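Local coordinates for protein putative platelet activating factor (Streptococcus pneumoniae, PDB 2HSJ) that is of unknown function but probably hydrolyses ester bonds, as do other GDSL-like lipases and acylhydrolases of the SGNH hydrolase clan, at residues S43-Y48 with F90-T95; E75-H80 with I115-R120; K128-L133 with K207-Y212. One frame throughout, in Å; residues are numbered along the deposited sequence.

Contact 1 of 3, residues S43-Y48 with F90-T95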
ATOM      1  N   SER D  43      -4.772 -13.392 -23.071  1.00 12.08           N
ATOM      2  CA  SER D  43      -5.649 -14.144 -22.155  1.00 12.34           C
ATOM      3  C   SER D  43      -4.882 -14.733 -20.974  1.00 12.11           C
ATOM      4  O   SER D  43      -5.402 -14.826 -19.885  1.00 12.18           O
ATOM      5  CB  SER D  43      -6.322 -15.315 -22.893  1.00 14.05           C
ATOM      6  OG  SER D  43      -6.914 -14.875 -24.087  1.00 18.41           O
ATOM      7  N   ILE D  44      -3.685 -15.246 -21.226  1.00 11.46           N
ATOM      8  CA  ILE D  44      -2.918 -15.882 -20.162  1.00 12.92           C
ATOM      9  C   ILE D  44      -2.675 -14.887 -19.022  1.00 12.11           C
ATOM     10  O   ILE D  44      -2.675 -15.259 -17.856  1.00 11.95           O
ATOM     11  CB  ILE D  44      -1.584 -16.458 -20.692  1.00 13.88           C
ATOM     12  CG1 ILE D  44      -1.823 -17.348 -21.904  1.00 19.01           C
ATOM     13  CG2 ILE D  44      -0.792 -17.166 -19.574  1.00 15.00           C
ATOM     14  CD1 ILE D  44      -2.599 -18.525 -21.614  1.00 22.15           C
ATOM     15  N   VAL D  45      -2.444 -13.624 -19.366  1.00 11.03           N
ATOM     16  CA  VAL D  45      -2.348 -12.570 -18.342  1.00 10.25           C
ATOM     17  C   VAL D  45      -3.709 -12.267 -17.717  1.00 10.06           C
ATOM     18  O   VAL D  45      -3.822 -12.232 -16.492  1.00 10.51           O
ATOM     19  CB  VAL D  45      -1.735 -11.282 -18.936  1.00 10.36           C
ATOM     20  CG1 VAL D  45      -1.625 -10.210 -17.845  1.00 10.23           C
ATOM     21  CG2 VAL D  45      -0.353 -11.605 -19.560  1.00 11.86           C
ATOM     22  N   GLU D  46      -4.732 -12.015 -18.541  1.00  9.89           N
ATOM     23  CA  GLU D  46      -6.034 -11.654 -17.966  1.00  9.38           C
ATOM     24  C   GLU D  46      -6.517 -12.651 -16.914  1.00 10.43           C
ATOM     25  O   GLU D  46      -7.083 -12.270 -15.855  1.00 10.83           O
ATOM     26  CB  GLU D  46      -7.134 -11.506 -19.042  1.00 10.54           C
ATOM     27  CG  GLU D  46      -8.377 -10.915 -18.409  1.00 11.89           C
ATOM     28  CD  GLU D  46      -9.598 -10.871 -19.284  1.00 15.26           C
ATOM     29  OE1 GLU D  46      -9.494 -10.845 -20.541  1.00 14.21           O
ATOM     30  OE2 GLU D  46     -10.713 -10.862 -18.682  1.00 15.41           O
ATOM     31  N   TYR D  47      -6.283 -13.932 -17.200  1.00 10.50           N
ATOM     32  CA  TYR D  47      -6.806 -15.007 -16.346  1.00 11.19           C
ATOM     33  C   TYR D  47      -5.837 -15.452 -15.252  1.00 11.59           C
ATOM     34  O   TYR D  47      -6.147 -16.379 -14.452  1.00 12.21           O
ATOM     35  CB  TYR D  47      -7.200 -16.244 -17.177  1.00 13.23           C
ATOM     36  CG  TYR D  47      -8.080 -15.988 -18.379  1.00 14.64           C
ATOM     37  CD1 TYR D  47      -9.018 -14.954 -18.388  1.00 13.94           C
ATOM     38  CD2 TYR D  47      -8.004 -16.836 -19.492  1.00 16.98           C
ATOM     39  CE1 TYR D  47      -9.863 -14.742 -19.533  1.00 14.98           C
ATOM     40  CE2 TYR D  47      -8.813 -16.634 -20.601  1.00 18.27           C
ATOM     41  CZ  TYR D  47      -9.727 -15.590 -20.611  1.00 16.52           C
ATOM     42  OH  TYR D  47     -10.509 -15.426 -21.746  1.00 19.59           O
ATOM     43  N   TYR D  48      -4.695 -14.791 -15.159  1.00 10.79           N
ATOM     44  CA  TYR D  48      -3.652 -15.168 -14.211  1.00 10.43           C
ATOM     45  C   TYR D  48      -4.070 -14.801 -12.797  1.00 10.90           C
ATOM     46  O   TYR D  48      -4.338 -13.609 -12.516  1.00 10.33           O
ATOM     47  CB  TYR D  48      -2.409 -14.369 -14.580  1.00 10.66           C
ATOM     48  CG  TYR D  48      -1.061 -14.923 -14.090  1.00 10.04           C
ATOM     49  CD1 TYR D  48       0.044 -14.874 -14.931  1.00 10.71           C
ATOM     50  CD2 TYR D  48      -0.897 -15.498 -12.822  1.00 11.66           C
ATOM     51  CE1 TYR D  48       1.277 -15.329 -14.537  1.00 10.50           C
ATOM     52  CE2 TYR D  48       0.381 -15.971 -12.379  1.00  9.95           C
ATOM     53  CZ  TYR D  48       1.452 -15.916 -13.289  1.00  9.91           C
ATOM     54  OH  TYR D  48       2.711 -16.368 -12.904  1.00 10.95           O
ATOM     55  N   PHE D  90       5.723  -6.642 -16.915  1.00 11.49           N
ATOM     56  CA  PHE D  90       5.864  -7.990 -17.480  1.00 11.93           C
ATOM     57  C   PHE D  90       4.959  -8.048 -18.684  1.00 12.92           C
ATOM     58  O   PHE D  90       3.775  -7.722 -18.584  1.00 13.35           O
ATOM     59  CB  PHE D  90       5.444  -9.051 -16.472  1.00 12.65           C
ATOM     60  CG  PHE D  90       6.509  -9.394 -15.480  1.00 12.81           C
ATOM     61  CD1 PHE D  90       7.137  -8.423 -14.714  1.00 13.02           C
ATOM     62  CD2 PHE D  90       6.911 -10.718 -15.346  1.00 16.26           C
ATOM     63  CE1 PHE D  90       8.124  -8.775 -13.810  1.00 12.45           C
ATOM     64  CE2 PHE D  90       7.902 -11.075 -14.454  1.00 16.50           C
ATOM     65  CZ  PHE D  90       8.514 -10.105 -13.683  1.00 14.47           C
ATOM     66  N   LEU D  91       5.507  -8.471 -19.816  1.00 12.31           N
ATOM     67  CA  LEU D  91       4.772  -8.506 -21.055  1.00 11.92           C
ATOM     68  C   LEU D  91       4.751  -9.939 -21.603  1.00 11.53           C
ATOM     69  O   LEU D  91       5.796 -10.522 -21.910  1.00 12.06           O
ATOM     70  CB  LEU D  91       5.440  -7.559 -22.046  1.00 12.38           C
ATOM     71  CG  LEU D  91       4.784  -7.464 -23.397  1.00 13.30           C
ATOM     72  CD1 LEU D  91       3.309  -7.109 -23.265  1.00 16.12           C
ATOM     73  CD2 LEU D  91       5.564  -6.417 -24.223  1.00 18.37           C
ATOM     74  N   LEU D  92       3.537 -10.478 -21.759  1.00 10.73           N
ATOM     75  CA  LEU D  92       3.343 -11.813 -22.312  1.00 11.67           C
ATOM     76  C   LEU D  92       2.342 -11.665 -23.441  1.00 11.19           C
ATOM     77  O   LEU D  92       1.129 -11.492 -23.224  1.00 12.40           O
ATOM     78  CB  LEU D  92       2.814 -12.837 -21.275  1.00 13.14           C
ATOM     79  CG  LEU D  92       2.553 -14.237 -21.851  1.00 14.35           C
ATOM     80  CD1 LEU D  92       3.815 -14.834 -22.554  1.00 15.68           C
ATOM     81  CD2 LEU D  92       2.098 -15.124 -20.722  1.00 18.11           C
ATOM     82  N   ILE D  93       2.841 -11.747 -24.666  1.00 10.94           N
ATOM     83  CA  ILE D  93       1.988 -11.539 -25.819  1.00 12.22           C
ATOM     84  C   ILE D  93       2.646 -12.135 -27.036  1.00 11.65           C
ATOM     85  O   ILE D  93       3.878 -12.251 -27.084  1.00 12.15           O
ATOM     86  CB  ILE D  93       1.669 -10.014 -26.009  1.00 12.25           C
ATOM     87  CG1 ILE D  93       0.448  -9.822 -26.937  1.00 14.16           C
ATOM     88  CG2 ILE D  93       2.932  -9.232 -26.430  1.00 13.69           C
ATOM     89  CD1 ILE D  93      -0.197  -8.488 -26.787  1.00 15.88           C
ATOM     90  N   GLY D  94       1.804 -12.532 -27.999  1.00 11.33           N
ATOM     91  CA  GLY D  94       2.285 -13.027 -29.272  1.00 11.82           C
ATOM     92  C   GLY D  94       1.637 -14.326 -29.680  1.00 11.84           C
ATOM     93  O   GLY D  94       1.582 -14.598 -30.879  1.00 12.16           O
ATOM     94  N   THR D  95       1.138 -15.131 -28.734  1.00 12.19           N
ATOM     95  CA  THR D  95       0.559 -16.430 -29.130  1.00 11.37           C
ATOM     96  C   THR D  95      -0.615 -16.239 -30.079  1.00 11.63           C
ATOM     97  O   THR D  95      -0.856 -17.088 -30.929  1.00 12.82           O
ATOM     98  CB  THR D  95       0.215 -17.359 -27.938  1.00 12.54           C
ATOM     99  OG1 THR D  95       0.081 -18.719 -28.411  1.00 12.75           O
ATOM    100  CG2 THR D  95      -1.064 -16.928 -27.212  1.00 12.52           C
TER

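Contact 2 of 3, residues E75-H80 with I115-R120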
ATOM      1  N   GLU D  75      -1.842  -0.201 -30.292  1.00 13.47           N
ATOM      2  CA  GLU D  75      -2.863   0.799 -30.576  1.00 14.48           C
ATOM      3  C   GLU D  75      -3.507   1.352 -29.297  1.00 14.01           C
ATOM      4  O   GLU D  75      -3.818   2.548 -29.212  1.00 14.80           O
ATOM      5  CB  GLU D  75      -3.930   0.161 -31.467  1.00 15.43           C
ATOM      6  CG  GLU D  75      -4.930   1.120 -32.040  1.00 21.22           C
ATOM      7  CD  GLU D  75      -6.138   0.410 -32.635  1.00 27.98           C
ATOM      8  OE1 GLU D  75      -5.984  -0.740 -33.126  1.00 31.15           O
ATOM      9  OE2 GLU D  75      -7.240   1.004 -32.602  1.00 31.74           O
ATOM     10  N   ASN D  76      -3.667   0.475 -28.296  1.00 12.84           N
ATOM     11  CA  ASN D  76      -4.370   0.816 -27.063  1.00 12.20           C
ATOM     12  C   ASN D  76      -3.467   0.831 -25.850  1.00 11.86           C
ATOM     13  O   ASN D  76      -3.934   0.618 -24.737  1.00 11.57           O
ATOM     14  CB  ASN D  76      -5.500  -0.171 -26.837  1.00 12.77           C
ATOM     15  CG  ASN D  76      -6.577  -0.013 -27.876  1.00 12.91           C
ATOM     16  OD1 ASN D  76      -7.409   0.894 -27.784  1.00 15.91           O
ATOM     17  ND2 ASN D  76      -6.521  -0.841 -28.915  1.00 15.14           N
ATOM     18  N   LEU D  77      -2.174   1.084 -26.065  1.00 10.84           N
ATOM     19  CA  LEU D  77      -1.198   0.930 -24.997  1.00 11.32           C
ATOM     20  C   LEU D  77      -1.519   1.745 -23.742  1.00 10.95           C
ATOM     21  O   LEU D  77      -1.226   1.322 -22.606  1.00 11.26           O
ATOM     22  CB  LEU D  77       0.186   1.294 -25.526  1.00 12.30           C
ATOM     23  CG  LEU D  77       1.356   1.070 -24.572  1.00 12.24           C
ATOM     24  CD1 LEU D  77       1.460  -0.392 -24.132  1.00 12.45           C
ATOM     25  CD2 LEU D  77       2.672   1.512 -25.276  1.00 12.57           C
ATOM     26  N   ASP D  78      -2.145   2.905 -23.948  1.00 11.07           N
ATOM     27  CA  ASP D  78      -2.494   3.785 -22.835  1.00 12.28           C
ATOM     28  C   ASP D  78      -3.408   3.132 -21.811  1.00 12.64           C
ATOM     29  O   ASP D  78      -3.417   3.527 -20.638  1.00 13.32           O
ATOM     30  CB  ASP D  78      -3.209   5.046 -23.365  1.00 12.62           C
ATOM     31  CG  ASP D  78      -4.565   4.746 -23.992  1.00 14.89           C
ATOM     32  OD1 ASP D  78      -4.637   4.039 -25.009  1.00 15.53           O
ATOM     33  OD2 ASP D  78      -5.577   5.275 -23.482  1.00 19.95           O
ATOM     34  N   ALA D  79      -4.220   2.182 -22.254  1.00 11.38           N
ATOM     35  CA  ALA D  79      -5.131   1.521 -21.313  1.00  9.91           C
ATOM     36  C   ALA D  79      -4.364   0.657 -20.289  1.00 11.19           C
ATOM     37  O   ALA D  79      -4.933   0.241 -19.267  1.00  9.98           O
ATOM     38  CB  ALA D  79      -6.167   0.673 -22.074  1.00  9.75           C
ATOM     39  N   HIS D  80      -3.095   0.378 -20.590  1.00 10.56           N
ATOM     40  CA  HIS D  80      -2.373  -0.666 -19.847  1.00 10.04           C
ATOM     41  C   HIS D  80      -1.336  -0.107 -18.927  1.00 10.75           C
ATOM     42  O   HIS D  80      -0.663  -0.876 -18.243  1.00 11.46           O
ATOM     43  CB  HIS D  80      -1.746  -1.654 -20.825  1.00 11.00           C
ATOM     44  CG  HIS D  80      -2.767  -2.301 -21.701  1.00 10.10           C
ATOM     45  ND1 HIS D  80      -3.360  -3.509 -21.392  1.00 10.54           N
ATOM     46  CD2 HIS D  80      -3.344  -1.879 -22.849  1.00 10.28           C
ATOM     47  CE1 HIS D  80      -4.240  -3.815 -22.328  1.00 12.75           C
ATOM     48  NE2 HIS D  80      -4.280  -2.827 -23.207  1.00 11.88           N
ATOM     49  N   ILE D 115       8.069  -1.023 -26.635  1.00 13.24           N
ATOM     50  CA  ILE D 115       9.248  -0.783 -25.811  1.00 12.46           C
ATOM     51  C   ILE D 115       9.650   0.683 -25.878  1.00 12.33           C
ATOM     52  O   ILE D 115       9.898   1.341 -24.854  1.00 13.08           O
ATOM     53  CB  ILE D 115      10.430  -1.687 -26.258  1.00 12.75           C
ATOM     54  CG1 ILE D 115      10.131  -3.136 -25.902  1.00 13.86           C
ATOM     55  CG2 ILE D 115      11.724  -1.240 -25.600  1.00 14.18           C
ATOM     56  CD1 ILE D 115      11.009  -4.123 -26.654  1.00 14.23           C
ATOM     57  N   GLN D 116       9.722   1.215 -27.099  1.00 12.72           N
ATOM     58  CA  GLN D 116      10.103   2.613 -27.253  1.00 12.54           C
ATOM     59  C   GLN D 116       9.084   3.594 -26.644  1.00 13.46           C
ATOM     60  O   GLN D 116       9.459   4.625 -26.092  1.00 14.11           O
ATOM     61  CB  GLN D 116      10.323   2.939 -28.716  1.00 13.65           C
ATOM     62  CG  GLN D 116      11.466   2.168 -29.310  1.00 14.57           C
ATOM     63  CD  GLN D 116      11.550   2.347 -30.813  1.00 19.50           C
ATOM     64  OE1 GLN D 116      10.611   2.825 -31.452  1.00 24.00           O
ATOM     65  NE2 GLN D 116      12.664   1.957 -31.382  1.00 19.46           N
ATOM     66  N   SER D 117       7.793   3.270 -26.732  1.00 13.69           N
ATOM     67  CA  SER D 117       6.793   4.155 -26.159  1.00 15.16           C
ATOM     68  C   SER D 117       6.880   4.159 -24.619  1.00 15.21           C
ATOM     69  O   SER D 117       6.817   5.213 -23.971  1.00 15.92           O
ATOM     70  CB  SER D 117       5.426   3.723 -26.651  1.00 15.57           C
ATOM     71  OG  SER D 117       4.430   4.642 -26.237  1.00 18.68           O
ATOM     72  N   VAL D 118       7.069   2.981 -24.043  1.00 15.08           N
ATOM     73  CA  VAL D 118       7.249   2.878 -22.597  1.00 16.18           C
ATOM     74  C   VAL D 118       8.486   3.650 -22.129  1.00 16.35           C
ATOM     75  O   VAL D 118       8.434   4.321 -21.085  1.00 17.17           O
ATOM     76  CB  VAL D 118       7.325   1.404 -22.156  1.00 16.86           C
ATOM     77  CG1 VAL D 118       7.720   1.287 -20.661  1.00 16.53           C
ATOM     78  CG2 VAL D 118       5.997   0.694 -22.434  1.00 15.43           C
ATOM     79  N   ALA D 119       9.576   3.589 -22.904  1.00 15.93           N
ATOM     80  CA  ALA D 119      10.842   4.289 -22.560  1.00 16.01           C
ATOM     81  C   ALA D 119      10.662   5.802 -22.424  1.00 16.59           C
ATOM     82  O   ALA D 119      11.306   6.454 -21.594  1.00 17.10           O
ATOM     83  CB  ALA D 119      11.930   4.013 -23.624  1.00 15.48           C
ATOM     84  N   ARG D 120       9.801   6.347 -23.275  1.00 16.87           N
ATOM     85  CA  ARG D 120       9.530   7.763 -23.266  1.00 17.75           C
ATOM     86  C   ARG D 120       8.755   8.133 -22.014  1.00 17.27           C
ATOM     87  O   ARG D 120       9.096   9.097 -21.348  1.00 18.02           O
ATOM     88  CB  ARG D 120       8.736   8.166 -24.515  1.00 18.15           C
ATOM     89  CG  ARG D 120       9.556   8.239 -25.780  1.00 20.61           C
ATOM     90  CD  ARG D 120       8.638   8.182 -27.006  1.00 25.12           C
ATOM     91  NE  ARG D 120       7.809   9.381 -27.122  1.00 28.02           N
ATOM     92  CZ  ARG D 120       7.012   9.643 -28.157  1.00 30.35           C
ATOM     93  NH1 ARG D 120       6.931   8.791 -29.180  1.00 30.65           N
ATOM     94  NH2 ARG D 120       6.291  10.760 -28.166  1.00 30.27           N
TER

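Contact 3 of 3, residues K128-L133 with K207-Y212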
ATOM      1  N   LYS D 128      10.102  -6.806 -18.672  1.00 11.07           N
ATOM      2  CA  LYS D 128      10.445  -8.229 -18.710  1.00 10.99           C
ATOM      3  C   LYS D 128       9.614  -8.833 -19.828  1.00 11.29           C
ATOM      4  O   LYS D 128       8.386  -8.937 -19.721  1.00 12.16           O
ATOM      5  CB  LYS D 128      10.140  -8.871 -17.349  1.00 11.76           C
ATOM      6  CG  LYS D 128      10.797  -8.141 -16.174  1.00 11.88           C
ATOM      7  CD  LYS D 128      12.331  -8.180 -16.330  1.00 13.86           C
ATOM      8  CE  LYS D 128      13.047  -7.425 -15.222  1.00 13.87           C
ATOM      9  NZ  LYS D 128      14.541  -7.387 -15.462  1.00 15.99           N
ATOM     10  N   LEU D 129      10.286  -9.186 -20.922  1.00 10.93           N
ATOM     11  CA  LEU D 129       9.579  -9.694 -22.101  1.00 10.61           C
ATOM     12  C   LEU D 129       9.599 -11.226 -22.041  1.00 10.77           C
ATOM     13  O   LEU D 129      10.651 -11.866 -22.237  1.00 11.46           O
ATOM     14  CB  LEU D 129      10.262  -9.195 -23.385  1.00 11.09           C
ATOM     15  CG  LEU D 129       9.724  -9.669 -24.745  1.00 11.01           C
ATOM     16  CD1 LEU D 129       8.239  -9.242 -24.957  1.00 13.70           C
ATOM     17  CD2 LEU D 129      10.638  -9.132 -25.862  1.00 11.56           C
ATOM     18  N   LEU D 130       8.434 -11.800 -21.751  1.00 10.54           N
ATOM     19  CA  LEU D 130       8.379 -13.234 -21.537  1.00 10.76           C
ATOM     20  C   LEU D 130       8.451 -13.970 -22.858  1.00 11.10           C
ATOM     21  O   LEU D 130       7.872 -13.545 -23.858  1.00 12.24           O
ATOM     22  CB  LEU D 130       7.085 -13.634 -20.802  1.00 11.25           C
ATOM     23  CG  LEU D 130       7.204 -13.578 -19.279  1.00 14.17           C
ATOM     24  CD1 LEU D 130       7.545 -12.179 -18.721  1.00 16.73           C
ATOM     25  CD2 LEU D 130       5.879 -14.106 -18.719  1.00 17.22           C
ATOM     26  N   SER D 131       9.093 -15.131 -22.841  1.00 11.13           N
ATOM     27  CA  SER D 131       8.930 -16.049 -23.954  1.00 11.98           C
ATOM     28  C   SER D 131       7.444 -16.376 -24.129  1.00 10.97           C
ATOM     29  O   SER D 131       6.743 -16.611 -23.144  1.00 12.25           O
ATOM     30  CB  SER D 131       9.704 -17.328 -23.641  1.00 12.68           C
ATOM     31  OG  SER D 131       9.193 -17.923 -22.472  1.00 14.46           O
ATOM     32  N   ILE D 132       6.971 -16.440 -25.373  1.00 11.22           N
ATOM     33  CA  ILE D 132       5.666 -17.040 -25.646  1.00 11.60           C
ATOM     34  C   ILE D 132       5.664 -18.478 -25.115  1.00 11.22           C
ATOM     35  O   ILE D 132       6.622 -19.229 -25.284  1.00 11.41           O
ATOM     36  CB  ILE D 132       5.377 -17.013 -27.162  1.00 10.65           C
ATOM     37  CG1 ILE D 132       5.389 -15.565 -27.678  1.00 12.41           C
ATOM     38  CG2 ILE D 132       4.090 -17.775 -27.496  1.00 12.27           C
ATOM     39  CD1 ILE D 132       5.418 -15.436 -29.213  1.00 12.36           C
ATOM     40  N   LEU D 133       4.566 -18.871 -24.468  1.00 11.61           N
ATOM     41  CA  LEU D 133       4.536 -20.172 -23.816  1.00 11.13           C
ATOM     42  C   LEU D 133       4.316 -21.305 -24.826  1.00 11.27           C
ATOM     43  O   LEU D 133       3.763 -21.074 -25.905  1.00 10.43           O
ATOM     44  CB  LEU D 133       3.443 -20.206 -22.747  1.00 11.45           C
ATOM     45  CG  LEU D 133       3.386 -19.032 -21.773  1.00 13.63           C
ATOM     46  CD1 LEU D 133       2.352 -19.310 -20.681  1.00 14.33           C
ATOM     47  CD2 LEU D 133       4.728 -18.811 -21.165  1.00 14.11           C
ATOM     48  N   LYS D 207       6.518 -19.831 -10.235  1.00 12.63           N
ATOM     49  CA  LYS D 207       7.791 -20.237  -9.647  1.00 13.66           C
ATOM     50  C   LYS D 207       8.950 -19.814 -10.571  1.00 13.20           C
ATOM     51  O   LYS D 207       9.977 -19.320 -10.093  1.00 14.40           O
ATOM     52  CB  LYS D 207       7.794 -21.748  -9.445  1.00 14.43           C
ATOM     53  CG  LYS D 207       9.060 -22.315  -8.827  1.00 17.45           C
ATOM     54  CD  LYS D 207       8.845 -23.810  -8.568  1.00 19.38           C
ATOM     55  CE  LYS D 207      10.127 -24.608  -8.716  1.00 24.17           C
ATOM     56  NZ  LYS D 207      10.863 -24.782  -7.436  1.00 29.74           N
ATOM     57  N   SER D 208       8.767 -19.957 -11.881  1.00 13.24           N
ATOM     58  CA  SER D 208       9.825 -19.548 -12.807  1.00 15.41           C
ATOM     59  C   SER D 208       9.986 -18.030 -12.861  1.00 14.76           C
ATOM     60  O   SER D 208      11.100 -17.558 -13.092  1.00 15.80           O
ATOM     61  CB  SER D 208       9.573 -20.093 -14.205  1.00 15.95           C
ATOM     62  OG  SER D 208       8.471 -19.449 -14.798  1.00 22.92           O
ATOM     63  N   LEU D 209       8.903 -17.269 -12.629  1.00 13.53           N
ATOM     64  CA  LEU D 209       8.959 -15.787 -12.728  1.00 13.31           C
ATOM     65  C   LEU D 209       9.406 -15.075 -11.459  1.00 14.99           C
ATOM     66  O   LEU D 209       9.781 -13.902 -11.524  1.00 15.54           O
ATOM     67  CB  LEU D 209       7.589 -15.196 -13.112  1.00 12.69           C
ATOM     68  CG  LEU D 209       7.099 -15.513 -14.518  1.00 12.82           C
ATOM     69  CD1 LEU D 209       5.673 -14.978 -14.694  1.00 14.47           C
ATOM     70  CD2 LEU D 209       8.042 -14.917 -15.574  1.00 13.50           C
ATOM     71  N   LYS D 210       9.337 -15.744 -10.314  1.00 15.19           N
ATOM     72  CA  LYS D 210       9.476 -15.042  -9.041  1.00 17.07           C
ATOM     73  C   LYS D 210      10.727 -14.163  -8.922  1.00 16.73           C
ATOM     74  O   LYS D 210      10.644 -13.005  -8.514  1.00 16.85           O
ATOM     75  CB  LYS D 210       9.411 -16.038  -7.877  1.00 17.99           C
ATOM     76  CG  LYS D 210       9.613 -15.352  -6.522  1.00 21.43           C
ATOM     77  CD  LYS D 210       9.564 -16.339  -5.379  1.00 27.82           C
ATOM     78  CE  LYS D 210       9.178 -15.653  -4.055  1.00 31.97           C
ATOM     79  NZ  LYS D 210       9.672 -14.256  -3.988  1.00 34.15           N
ATOM     80  N   ASP D 211      11.883 -14.705  -9.292  1.00 16.20           N
ATOM     81  CA  ASP D 211      13.135 -13.964  -9.164  1.00 17.08           C
ATOM     82  C   ASP D 211      13.151 -12.720 -10.016  1.00 16.83           C
ATOM     83  O   ASP D 211      13.841 -11.737  -9.683  1.00 17.34           O
ATOM     84  CB  ASP D 211      14.339 -14.828  -9.528  1.00 18.11           C
ATOM     85  CG  ASP D 211      14.736 -15.791  -8.413  1.00 20.61           C
ATOM     86  OD1 ASP D 211      13.995 -15.956  -7.411  1.00 23.90           O
ATOM     87  OD2 ASP D 211      15.810 -16.412  -8.550  1.00 27.34           O
ATOM     88  N   TYR D 212      12.411 -12.756 -11.127  1.00 14.16           N
ATOM     89  CA  TYR D 212      12.368 -11.635 -12.065  1.00 13.99           C
ATOM     90  C   TYR D 212      11.517 -10.489 -11.552  1.00 14.10           C
ATOM     91  O   TYR D 212      11.549  -9.393 -12.123  1.00 13.69           O
ATOM     92  CB  TYR D 212      11.855 -12.072 -13.456  1.00 13.90           C
ATOM     93  CG  TYR D 212      12.748 -13.045 -14.157  1.00 15.16           C
ATOM     94  CD1 TYR D 212      13.765 -12.584 -15.002  1.00 16.32           C
ATOM     95  CD2 TYR D 212      12.592 -14.419 -13.981  1.00 13.82           C
ATOM     96  CE1 TYR D 212      14.601 -13.478 -15.665  1.00 15.91           C
ATOM     97  CE2 TYR D 212      13.435 -15.323 -14.642  1.00 14.43           C
ATOM     98  CZ  TYR D 212      14.435 -14.833 -15.479  1.00 16.03           C
ATOM     99  OH  TYR D 212      15.279 -15.725 -16.147  1.00 16.50           O
TER
HETATM  100  O   HOH W   1      14.413  -8.578 -12.369  1.00 23.71           O

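Contact 1 of 3, residues S43-Y48 with F90-T95
Leu-92, at the end of strand 88-92, fills the angle between Ile-44 and Val-45 on the short helix 43-46. Its CD2 lies 3.7 Å from Ile-44 CG2, the two side chains passing at a slant. Its CB lies 3.8 Å from Val-45 CG2, and here the side chains run past one another in opposite directions. Val-45 CG2 also borders the backbone, 4.0 Å from Leu-92 O. In Leu-92, CG stands anti to the backbone N (chi1 178°), which carries the methyl past Val-45 to Ile-44. Branched aliphatic residues suit this buried seam, where Phe-39 and Leu-130 of the adjoining strands extend the apolar layer. Away from it the segment becomes polar and more open to solvent: partly exposed Glu-46 forms a salt bridge with Arg-66, and just past the helix the carbonyl of Tyr-47 bonds to Lys-23 of the second subunit. Ser-43, in the Gly-Asp-Ser sequence that carries the nucleophile in GDSL relatives, takes no part in the packing on Leu-92 and touches His-196, consistent with an SGNH-type active site. The chemistry implies that contact with the strand rests on apolar burial, while Tyr-202 and Asn-62 bond the carbonyls of Ile-44 and Val-45.

Contact 2 of 3, residues E75-H80 with I115-R120
Leu-77 reaches across to Ser-117 and Val-118 on helix 104-121, joining two beta-alpha-beta crossovers on one face of the parallel sheet of this SGNH-type alpha/beta fold. Segment 75-80 lies in the connection from strand 60-64 to strand 88-92, just past helix 70-75, whereas helix 104-121 leads from strand 88-92 to strand 126-130. The leucine carries the contact with one methyl. With CG anti to the backbone N (chi1 -175°) its branch extends toward the helix, and CD2 ends 3.8 Å from Ser-117 CB. Ser-117 adopts the matching conformation, OG opposite its own backbone N (chi1 -174°), which directs the hydroxyl to that methyl. The same methyl meets Val-118 CG2 more loosely, at 4.4 Å. Serine is small enough for the methyl to lie close to the helix, and valine, buried beside it, carries the apolar surface on to Ile-127 of the sheet.

The turn is fixed by its own backbone bonds, from Ala-79 N to Asn-76 O and from His-80 N to Leu-77 O, and by polar side chains bonded outside the contact. Both carbonyl oxygens lie in plane at the edge of the His-80 ring, which is held through both nitrogens, ND1 by Arg-63 O and NE2 by the hydroxyl of Tyr-68. Asp-78 and Asn-76 both take hold of Arg-25, tying the turn to the long helix 3-30. Leucine suits its buried place because it reaches from the turn to the helix. Although Ser-117 is polar, its OG makes only van der Waals contact with this segment, 3.7 Å from Leu-77 CD2.

Contact 3 of 3, residues K128-L133 with K207-Y212
Leu-130 and Leu-209 meet tip to tip between strand 126-130 and helix 199-209. Leu-130 CD2 lies 3.9 Å from Leu-209 CD2 and 4.1 Å from Leu-209 CD1, so one methyl of the strand faces the fork of the helix residue. In both leucines CG lies beside the backbone N and anti to the carbonyl carbon (chi1 -88° in Leu-130, -68° in Leu-209), and this brings the two branched ends together although neither leaves its backbone straight toward the other segment.

The second point of contact is Lys-128. Its chain bends at chi2 (-62°), and the methylene CE passes 4.0 Å from Tyr-212 O. Beyond it a water lies between the segments, 3.0 Å from Tyr-212 O, its link to Lys-128 NZ weak at 3.3 Å. The ammonium group's main partner is Glu-171 on the neighbouring strand 170-173, while the aliphatic part of the lysine packs on Phe-90 and Val-173.

Farther out, Tyr-212 N bonds to Leu-209 O at 2.9 Å, linking the two touching residues of this segment through a 3-10 turn. The edge of the tyrosine ring lies in plane with Ser-208 O and Leu-209 O, and a magnesium ion is about 4 Å from its side chain. Leu-209 also touches Val-173 and Val-175, Phe-90 lies against Leu-130, and Leu-124 of the third subunit packs on Lys-210 and Asp-211. Leucines suit the apolar seam, and a long lysine suits a buried place where its methylenes pack and its ammonium reaches Glu-171. Apolar burial thus joins helix and sheet, while the Lys-128 to Glu-171 pair, formed within the sheet, ties neighbouring strands and may offset the cost of burying the charge.

From the N terminus, contact 1 begins just after strand 37-41 and closes when the chain returns along the neighbouring strand 88-92. Contact 2 opens within that loop, at 75-80, and closes beyond it at 115-120, so the two cross without touching. Contact 3 follows in series: the chain enters it on strand 126-130 and closes it at 207-212, near the C terminus. Contacts 1 and 3 meet in the sheet, where the backbones of Leu-91 and of Lys-128 and Leu-130 pair. Contact 2 ties crossover connections over one face of that sheet, whereas contacts 1 and 3 attach helices 43-46 and 199-209 to the opposite face.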